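Local coordinates for uncharacterized protein AF_1796 (Archaeoglobus fulgidus, PDB 1VIM) that is of unknown function but, as a member of the PHI subfamily of SIS proteins, probably binds carbohydrate derivatives and may act as an isomerase, at residues 38-43 and 136-141; 49-54 and 85-90; 53-58 and 103-108. All blocks are in the same frame, centred on the assembly; numbering follows the deposited sequence.

In the fold
From the N terminus, past helix 12-31, the first participating segment lies on helix 34-46. Contact 1 joins it to strand 136-139, the last strand of the five-stranded parallel sheet, and closes the longest loop, within which contacts 2 and 3 lie. The chain enters strand 50-53, from which the other two contacts start, sharing Ile-53 and Gly-54. Contact 2 closes the shortest of the three loops, through helix 56-71 and strand 76-78, by laying residues 85-90 beside Phe-51. Contact 3 reaches past strand 92-96 and ties the turn after strand 50-53 to the first turns of helix 103-115. The centres of contacts 2 and 3 are about 14 Å apart, those of 1 and 2 about 17 Å.

Contact 1: 38-43 and 136-141; sequences GEMIKL and VVMVVK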
loop_
_atom_site.group_PDB
_atom_site.type_symbol
_atom_site.label_atom_id
_atom_site.label_comp_id
_atom_site.label_asym_id
_atom_site.label_seq_id
_atom_site.Cartn_x
_atom_site.Cartn_y
_atom_site.Cartn_z
ATOM N N GLY A 38 3.230 -12.764 28.376
ATOM C CA GLY A 38 4.497 -13.477 28.371
ATOM C C GLY A 38 4.601 -14.531 27.278
ATOM O O GLY A 38 5.667 -14.677 26.648
ATOM N N GLU A 39 3.513 -15.283 27.053
ATOM C CA GLU A 39 3.486 -16.333 26.018
ATOM C C GLU A 39 3.630 -15.712 24.626
ATOM O O GLU A 39 4.318 -16.250 23.747
ATOM C CB GLU A 39 2.190 -17.155 26.086
ATOM C CG GLU A 39 2.082 -18.027 27.328
ATOM C CD GLU A 39 0.664 -18.503 27.582
ATOM O OE1 GLU A 39 -0.230 -18.241 26.738
ATOM O OE2 GLU A 39 0.442 -19.144 28.641
ATOM N N MET A 40 2.960 -14.581 24.419
ATOM C CA MET A 40 3.080 -13.864 23.141
ATOM C C MET A 40 4.509 -13.385 22.896
ATOM O O MET A 40 5.062 -13.579 21.809
ATOM C CB MET A 40 2.093 -12.686 23.087
ATOM C CG MET A 40 2.214 -11.844 21.824
ATOM S SD MET A 40 0.858 -10.662 21.717
ATOM C CE MET A 40 1.198 -9.908 20.104
ATOM N N ILE A 41 5.123 -12.777 23.917
ATOM C CA ILE A 41 6.525 -12.360 23.800
ATOM C C ILE A 41 7.430 -13.549 23.492
ATOM O O ILE A 41 8.300 -13.474 22.628
ATOM C CB ILE A 41 7.001 -11.633 25.079
ATOM C CG1 ILE A 41 6.289 -10.287 25.162
ATOM C CG2 ILE A 41 8.532 -11.399 25.063
ATOM C CD1 ILE A 41 6.497 -9.552 26.483
ATOM N N LYS A 42 7.222 -14.662 24.203
ATOM C CA LYS A 42 8.015 -15.857 23.974
ATOM C C LYS A 42 7.933 -16.355 22.518
ATOM O O LYS A 42 8.968 -16.688 21.918
ATOM C CB LYS A 42 7.603 -16.973 24.941
ATOM C CG LYS A 42 8.397 -18.258 24.774
ATOM N N LEU A 43 6.723 -16.390 21.941
ATOM C CA LEU A 43 6.592 -16.819 20.540
ATOM C C LEU A 43 7.250 -15.835 19.576
ATOM O O LEU A 43 7.904 -16.239 18.602
ATOM C CB LEU A 43 5.135 -17.049 20.128
ATOM C CG LEU A 43 4.382 -18.245 20.708
ATOM C CD1 LEU A 43 3.108 -18.472 19.911
ATOM C CD2 LEU A 43 5.240 -19.495 20.660
ATOM N N VAL A 136 -1.628 -18.793 20.856
ATOM C CA VAL A 136 -1.770 -17.834 21.939
ATOM C C VAL A 136 -2.914 -16.920 21.540
ATOM O O VAL A 136 -2.939 -16.378 20.416
ATOM C CB VAL A 136 -0.487 -16.981 22.137
ATOM C CG1 VAL A 136 -0.715 -15.884 23.135
ATOM C CG2 VAL A 136 0.686 -17.867 22.576
ATOM N N VAL A 137 -3.882 -16.791 22.436
ATOM C CA VAL A 137 -5.045 -15.938 22.230
ATOM C C VAL A 137 -4.878 -14.745 23.161
ATOM O O VAL A 137 -5.015 -14.881 24.387
ATOM C CB VAL A 137 -6.349 -16.697 22.538
ATOM C CG1 VAL A 137 -7.564 -15.788 22.381
ATOM C CG2 VAL A 137 -6.437 -17.956 21.676
ATOM N N MET A 138 -4.527 -13.595 22.584
ATOM C CA MET A 138 -4.290 -12.392 23.342
ATOM C C MET A 138 -5.555 -11.552 23.310
ATOM O O MET A 138 -5.871 -10.911 22.297
ATOM C CB MET A 138 -3.067 -11.671 22.759
ATOM C CG MET A 138 -2.630 -10.433 23.492
ATOM S SD MET A 138 -1.898 -10.816 25.125
ATOM C CE MET A 138 -3.028 -10.000 26.145
ATOM N N VAL A 139 -6.329 -11.629 24.394
ATOM C CA VAL A 139 -7.642 -11.011 24.405
ATOM C C VAL A 139 -7.532 -9.548 24.747
ATOM O O VAL A 139 -7.012 -9.166 25.793
ATOM C CB VAL A 139 -8.577 -11.715 25.388
ATOM C CG1 VAL A 139 -9.941 -11.044 25.365
ATOM C CG2 VAL A 139 -8.704 -13.189 25.013
ATOM N N VAL A 140 -7.981 -8.723 23.813
ATOM C CA VAL A 140 -8.066 -7.286 23.988
ATOM C C VAL A 140 -9.480 -6.933 23.596
ATOM O O VAL A 140 -9.834 -7.025 22.431
ATOM C CB VAL A 140 -7.036 -6.533 23.085
ATOM C CG1 VAL A 140 -7.148 -5.062 23.281
ATOM C CG2 VAL A 140 -5.584 -7.014 23.407
ATOM N N LYS A 141 -10.307 -6.591 24.577
ATOM C CA LYS A 141 -11.742 -6.325 24.314
ATOM C C LYS A 141 -11.985 -5.011 23.620
ATOM O O LYS A 141 -11.288 -4.033 23.879
ATOM C CB LYS A 141 -12.520 -6.229 25.630
ATOM C CG LYS A 141 -12.347 -7.382 26.563
ATOM C CD LYS A 141 -12.891 -8.661 25.941
ATOM C CE LYS A 141 -14.405 -8.697 25.950
ATOM N NZ LYS A 141 -14.961 -9.603 24.894
#
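The CA atoms of Met-40 and Val-136 are the nearest across the contact, with helix 38-43 running at 129° to strand 136-139. The Met-40 side chain can be followed outward from this point. Its CB lies 4.3 Å from CG1 of Val-136, a loose apolar touch beside the helix backbone. CG, anti to the backbone N (chi1 177°), carries the chain away from Val-136 and along toward the next inward-facing strand residue. There the sulfur is met: SD of Met-40 sits 3.9 Å from CG of Met-138, with Met-138 CB slightly farther off, and the two methionine side chains cross at about a right angle. The CE methyl extends the chain beyond SD, away from the strand, and the Met-40 side chain also packs on Leu-173 of helix 160-181 and on Val-120 and Val-122 of the adjoining strand.

Val-136 offers its other branch, CG2, to the remaining helix residues. Leu-43 CD1 comes to 3.7 Å from this methyl as the two side chains slide past each other in opposite directions. One helical turn earlier, CB of Glu-39 approaches the same Val-136 CG2 at 3.9 Å, so the glutamate contributes a methylene to the interface.

No hydrogen bond links the segments. The strand spends its backbone groups on strand 118-123 instead, pairing Val-136 and Met-138 with Leu-119, Ala-121 and Thr-123. Between these segments the contact is apolar, through aliphatic carbons and one thioether, so it probably rests on dispersion and the exclusion of water.

Contact 2: 49-54 and 85-90; sequences SIFVIG and PRITDQ. With FMT (formic acid), chain G.
Phe-51 and Ile-87 lie opposite in register, with CA atoms 7.7 Å apart, strand 50-53 and the irregular segment 85-90 matching in opposite senses without a hydrogen bond between them. The space between the backbones is filled chiefly by the Phe-51 ring. Ile-87 lies over one face of it: CG1 stands 3.7 Å from the ring centroid and 11° off the normal, a CH-pi contact. Placed anti to the backbone N (chi1 -163°), CG1 leads the chain across the ring, with CB above the CE2 and CZ side and CD1 3.8 Å from Phe-51 CG. A different group meets the rim, where the carbonyl O of Pro-85 lies near the ring plane, 3.3 Å from Phe-51 CE2. The C-H edge, which is probably slightly electropositive, meets a carbonyl oxygen, and the proline ring adds a looser apolar touch at Phe-51 CZ.

The backbone N of Ile-87 points to a formic acid molecule, probably from the crystallisation liquor, and donates to its O1 over 2.9 Å at 164°. The backbone N atoms of Val-194 and Leu-195 of a second subunit also bind this molecule. Arg-86 turns to the same subunit, where its NE and NH2 reach the carbonyl oxygens of Ala-190 and Glu-189. Further on, an ST turn bends the segment, as Gln-90 N donates to Thr-88 OG1 at 3.2 Å.

Phe-51 projects from the opposite side of its strand to Ile-50 and Val-52, which pack on helix 56-71. With strand order 2-1-3-4-5, segment 85-90 belongs to the connection that passes strand 50-53 on the way from strand 76-78 to strand 92-96, as expected for the Rossmann-like alpha/beta fold of SIS domains.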
loop_
_atom_site.group_PDB
_atom_site.type_symbol
_atom_site.label_atom_id
_atom_site.label_comp_id
_atom_site.label_asym_id
_atom_site.label_seq_id
_atom_site.Cartn_x
_atom_site.Cartn_y
_atom_site.Cartn_z
ATOM N N SER A 49 10.948 -15.866 12.020
ATOM C CA SER A 49 10.512 -14.536 11.619
ATOM C C SER A 49 9.045 -14.377 11.939
ATOM O O SER A 49 8.349 -15.358 12.184
ATOM C CB SER A 49 10.754 -14.250 10.144
ATOM O OG SER A 49 11.964 -14.737 9.633
ATOM N N ILE A 50 8.607 -13.120 11.995
ATOM C CA ILE A 50 7.264 -12.762 12.405
ATOM C C ILE A 50 6.553 -12.195 11.191
ATOM O O ILE A 50 7.094 -11.353 10.470
ATOM C CB ILE A 50 7.292 -11.711 13.548
ATOM C CG1 ILE A 50 8.106 -12.255 14.733
ATOM C CG2 ILE A 50 5.865 -11.326 13.964
ATOM C CD1 ILE A 50 9.204 -11.328 15.186
ATOM N N PHE A 51 5.332 -12.678 10.979
ATOM C CA PHE A 51 4.481 -12.157 9.930
ATOM C C PHE A 51 3.266 -11.549 10.596
ATOM O O PHE A 51 2.766 -12.120 11.594
ATOM C CB PHE A 51 4.031 -13.287 9.002
ATOM C CG PHE A 51 5.133 -13.875 8.142
ATOM C CD1 PHE A 51 6.197 -14.597 8.695
ATOM C CD2 PHE A 51 5.082 -13.753 6.755
ATOM C CE1 PHE A 51 7.197 -15.130 7.882
ATOM C CE2 PHE A 51 6.053 -14.312 5.944
ATOM C CZ PHE A 51 7.115 -14.978 6.496
ATOM N N VAL A 52 2.761 -10.428 10.073
ATOM C CA VAL A 52 1.573 -9.801 10.671
ATOM C C VAL A 52 0.474 -9.625 9.642
ATOM O O VAL A 52 0.752 -9.439 8.437
ATOM C CB VAL A 52 1.867 -8.448 11.338
ATOM C CG1 VAL A 52 3.029 -8.581 12.309
ATOM C CG2 VAL A 52 2.100 -7.372 10.283
ATOM N N ILE A 53 -0.782 -9.677 10.098
ATOM C CA ILE A 53 -1.907 -9.450 9.186
ATOM C C ILE A 53 -3.086 -8.848 9.915
ATOM O O ILE A 53 -3.389 -9.245 11.045
ATOM C CB ILE A 53 -2.338 -10.750 8.449
ATOM C CG1 ILE A 53 -3.460 -10.448 7.434
ATOM C CG2 ILE A 53 -2.804 -11.832 9.445
ATOM C CD1 ILE A 53 -3.782 -11.600 6.538
ATOM N N GLY A 54 -3.750 -7.893 9.262
ATOM C CA GLY A 54 -5.102 -7.482 9.613
ATOM C C GLY A 54 -5.761 -6.927 8.378
ATOM O O GLY A 54 -5.065 -6.606 7.410
ATOM N N PRO A 85 8.565 -12.900 2.184
ATOM C CA PRO A 85 8.885 -14.203 1.609
ATOM C C PRO A 85 7.918 -15.293 2.085
ATOM O O PRO A 85 6.996 -15.023 2.864
ATOM C CB PRO A 85 10.283 -14.456 2.174
ATOM C CG PRO A 85 10.180 -13.929 3.615
ATOM C CD PRO A 85 9.324 -12.634 3.424
ATOM N N ARG A 86 8.156 -16.512 1.592
ATOM C CA ARG A 86 7.392 -17.682 2.009
ATOM C C ARG A 86 7.333 -17.837 3.532
ATOM O O ARG A 86 8.369 -17.891 4.207
ATOM C CB ARG A 86 8.095 -18.915 1.408
ATOM C CG ARG A 86 7.470 -20.205 1.807
ATOM C CD ARG A 86 8.244 -21.437 1.333
ATOM N NE ARG A 86 8.116 -21.606 -0.112
ATOM C CZ ARG A 86 7.107 -22.241 -0.712
ATOM N NH1 ARG A 86 6.117 -22.762 -0.008
ATOM N NH2 ARG A 86 7.082 -22.332 -2.035
ATOM N N ILE A 87 6.139 -17.960 4.078
ATOM C CA ILE A 87 6.031 -18.302 5.498
ATOM C C ILE A 87 6.308 -19.814 5.701
ATOM O O ILE A 87 5.995 -20.641 4.836
ATOM C CB ILE A 87 4.645 -17.893 6.057
ATOM C CG1 ILE A 87 4.670 -17.854 7.594
ATOM C CG2 ILE A 87 3.527 -18.812 5.496
ATOM C CD1 ILE A 87 3.396 -17.258 8.223
ATOM N N THR A 88 6.908 -20.161 6.831
ATOM C CA THR A 88 7.311 -21.545 7.077
ATOM C C THR A 88 6.862 -22.004 8.451
ATOM O O THR A 88 6.404 -21.206 9.282
ATOM C CB THR A 88 8.864 -21.696 7.024
ATOM O OG1 THR A 88 9.451 -21.087 8.191
ATOM C CG2 THR A 88 9.457 -21.048 5.773
ATOM N N ASP A 89 7.103 -23.289 8.720
ATOM C CA ASP A 89 6.749 -23.877 10.007
ATOM C C ASP A 89 7.645 -23.436 11.187
ATOM O O ASP A 89 7.421 -23.903 12.319
ATOM C CB ASP A 89 6.641 -25.410 9.898
ATOM C CG ASP A 89 7.952 -26.093 9.572
ATOM O OD1 ASP A 89 9.033 -25.478 9.701
ATOM O OD2 ASP A 89 7.961 -27.296 9.195
ATOM N N GLN A 90 8.619 -22.551 10.954
ATOM C CA GLN A 90 9.387 -21.975 12.052
ATOM C C GLN A 90 8.956 -20.554 12.393
ATOM O O GLN A 90 9.549 -19.920 13.282
ATOM C CB GLN A 90 10.870 -21.950 11.709
ATOM C CG GLN A 90 11.461 -23.348 11.525
ATOM C CD GLN A 90 12.963 -23.329 11.636
ATOM O OE1 GLN A 90 13.595 -22.279 11.513
ATOM N NE2 GLN A 90 13.541 -24.493 11.923
HETATM C C FMT G . 3.648 -15.916 2.626
HETATM O O1 FMT G . 3.942 -17.082 2.359
HETATM O O2 FMT G . 2.728 -15.266 2.102
#

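Contact 3: 53-58 and 103-108; sequences IGAGRS and TSVVNI
Gly-54 and Val-105 bring the two backbones to 6.1 Å between CA atoms, where the chain leaves strand 50-53 and passes the first turns of helix 103-115; no hydrogen bond connects the segments. Val-105 points one methyl, CG2, into the turn. This CG2 lies 3.9 Å from CA of Gly-54 and 3.7 Å from the backbone N of Ala-55, so that it rests on the main chain, and it grazes CG1 of Ile-53 and CB of Ala-55 at slightly longer range.

The other main touch belongs to Ile-53, modelled in two conformations, of which one is described. Its CG1 runs anti to the backbone N (chi1 -176°), and CD1 continues outward to the next turn of the helix. There CD1 of Ile-53 meets CG2 of Ile-108 at 3.6 Å, with CB and CG1 of Ile-108 almost as near, the two side chains crossing obliquely.

A strand, a glycine-containing turn and a helix follow one another here, as at the start of many Rossmann-like domains. Gly-56 takes a positive phi (57°) just as the chain enters helix 56-71. In SIS domains of known function, sugar phosphates bind at the C-terminal ends of the sheet strands, the end on which this turn lies; whether this protein uses it similarly is not established.

Farther toward the start of helix 103-115, CB of Ala-55 is 3.7 Å from OG of Ser-104, a van der Waals approach. That hydroxyl makes a weak hydrogen bond to the carbonyl O of Glu-196 of a third subunit. Arg-57 turns away from helix 103-115 and forms salt bridges with Glu-163 of its own chain and with Asp-171 of the third subunit.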
loop_
_atom_site.group_PDB
_atom_site.type_symbol
_atom_site.label_atom_id
_atom_site.label_comp_id
_atom_site.label_asym_id
_atom_site.label_seq_id
_atom_site.Cartn_x
_atom_site.Cartn_y
_atom_site.Cartn_z
ATOM N N ILE A 53 -0.782 -9.677 10.098
ATOM C CA ILE A 53 -1.907 -9.450 9.186
ATOM C C ILE A 53 -3.086 -8.848 9.915
ATOM O O ILE A 53 -3.389 -9.245 11.045
ATOM C CB ILE A 53 -2.338 -10.750 8.449
ATOM C CG1 ILE A 53 -3.460 -10.448 7.434
ATOM C CG2 ILE A 53 -2.804 -11.832 9.445
ATOM C CD1 ILE A 53 -3.782 -11.600 6.538
ATOM N N GLY A 54 -3.750 -7.893 9.262
ATOM C CA GLY A 54 -5.102 -7.482 9.613
ATOM C C GLY A 54 -5.761 -6.927 8.378
ATOM O O GLY A 54 -5.065 -6.606 7.410
ATOM N N ALA A 55 -7.086 -6.854 8.401
ATOM C CA ALA A 55 -7.825 -6.270 7.291
ATOM C C ALA A 55 -8.229 -4.854 7.635
ATOM O O ALA A 55 -8.469 -4.533 8.783
ATOM C CB ALA A 55 -9.067 -7.079 7.010
ATOM N N GLY A 56 -8.299 -3.988 6.636
ATOM C CA GLY A 56 -8.798 -2.630 6.868
ATOM C C GLY A 56 -8.012 -1.897 7.944
ATOM O O GLY A 56 -6.780 -1.905 7.977
ATOM N N ARG A 57 -8.730 -1.242 8.855
ATOM C CA ARG A 57 -8.069 -0.524 9.943
ATOM C C ARG A 57 -7.216 -1.417 10.844
ATOM O O ARG A 57 -6.148 -0.987 11.304
ATOM C CB ARG A 57 -9.070 0.312 10.732
ATOM C CG ARG A 57 -9.353 1.646 10.020
ATOM C CD ARG A 57 -10.590 2.391 10.476
ATOM N NE ARG A 57 -10.577 2.595 11.913
ATOM C CZ ARG A 57 -10.641 3.779 12.536
ATOM N NH1 ARG A 57 -10.621 4.928 11.865
ATOM N NH2 ARG A 57 -10.676 3.796 13.864
ATOM N N SER A 58 -7.609 -2.673 11.047
ATOM C CA SER A 58 -6.741 -3.584 11.801
ATOM C C SER A 58 -5.459 -3.899 11.044
ATOM O O SER A 58 -4.446 -4.228 11.675
ATOM C CB SER A 58 -7.481 -4.857 12.172
ATOM O OG SER A 58 -8.376 -4.567 13.252
ATOM N N THR A 103 -12.902 -12.343 7.475
ATOM C CA THR A 103 -12.784 -13.476 6.563
ATOM C C THR A 103 -11.373 -13.647 6.010
ATOM O O THR A 103 -10.797 -14.751 6.045
ATOM C CB THR A 103 -13.782 -13.318 5.412
ATOM O OG1 THR A 103 -15.084 -13.116 5.980
ATOM C CG2 THR A 103 -13.870 -14.603 4.594
ATOM N N SER A 104 -10.787 -12.556 5.540
ATOM C CA SER A 104 -9.467 -12.669 4.932
ATOM C C SER A 104 -8.416 -13.124 5.949
ATOM O O SER A 104 -7.554 -13.944 5.630
ATOM C CB SER A 104 -9.087 -11.350 4.278
ATOM O OG SER A 104 -9.051 -10.344 5.253
ATOM N N VAL A 105 -8.538 -12.634 7.177
ATOM C CA VAL A 105 -7.572 -12.939 8.229
ATOM C C VAL A 105 -7.727 -14.396 8.675
ATOM O O VAL A 105 -6.734 -15.115 8.834
ATOM C CB VAL A 105 -7.727 -11.951 9.395
ATOM C CG1 VAL A 105 -6.870 -12.344 10.603
ATOM C CG2 VAL A 105 -7.391 -10.542 8.928
ATOM N N VAL A 106 -8.968 -14.860 8.813
ATOM C CA VAL A 106 -9.197 -16.265 9.141
ATOM C C VAL A 106 -8.671 -17.196 8.042
ATOM O O VAL A 106 -7.981 -18.185 8.327
ATOM C CB VAL A 106 -10.695 -16.490 9.409
ATOM C CG1 VAL A 106 -11.059 -17.980 9.454
ATOM C CG2 VAL A 106 -11.103 -15.810 10.733
ATOM N N ASN A 107 -8.957 -16.863 6.782
ATOM C CA ASN A 107 -8.527 -17.736 5.685
ATOM C C ASN A 107 -6.995 -17.816 5.591
ATOM O O ASN A 107 -6.427 -18.912 5.424
ATOM C CB ASN A 107 -9.130 -17.271 4.356
ATOM C CG ASN A 107 -10.630 -17.499 4.285
ATOM O OD1 ASN A 107 -11.204 -18.233 5.098
ATOM N ND2 ASN A 107 -11.266 -16.879 3.285
ATOM N N ILE A 108 -6.328 -16.668 5.699
ATOM C CA ILE A 108 -4.866 -16.628 5.656
ATOM C C ILE A 108 -4.285 -17.383 6.847
ATOM O O ILE A 108 -3.310 -18.136 6.689
ATOM C CB ILE A 108 -4.380 -15.163 5.694
ATOM C CG1 ILE A 108 -4.654 -14.460 4.359
ATOM C CG2 ILE A 108 -2.913 -15.064 6.106
ATOM C CD1 ILE A 108 -3.818 -14.892 3.188
#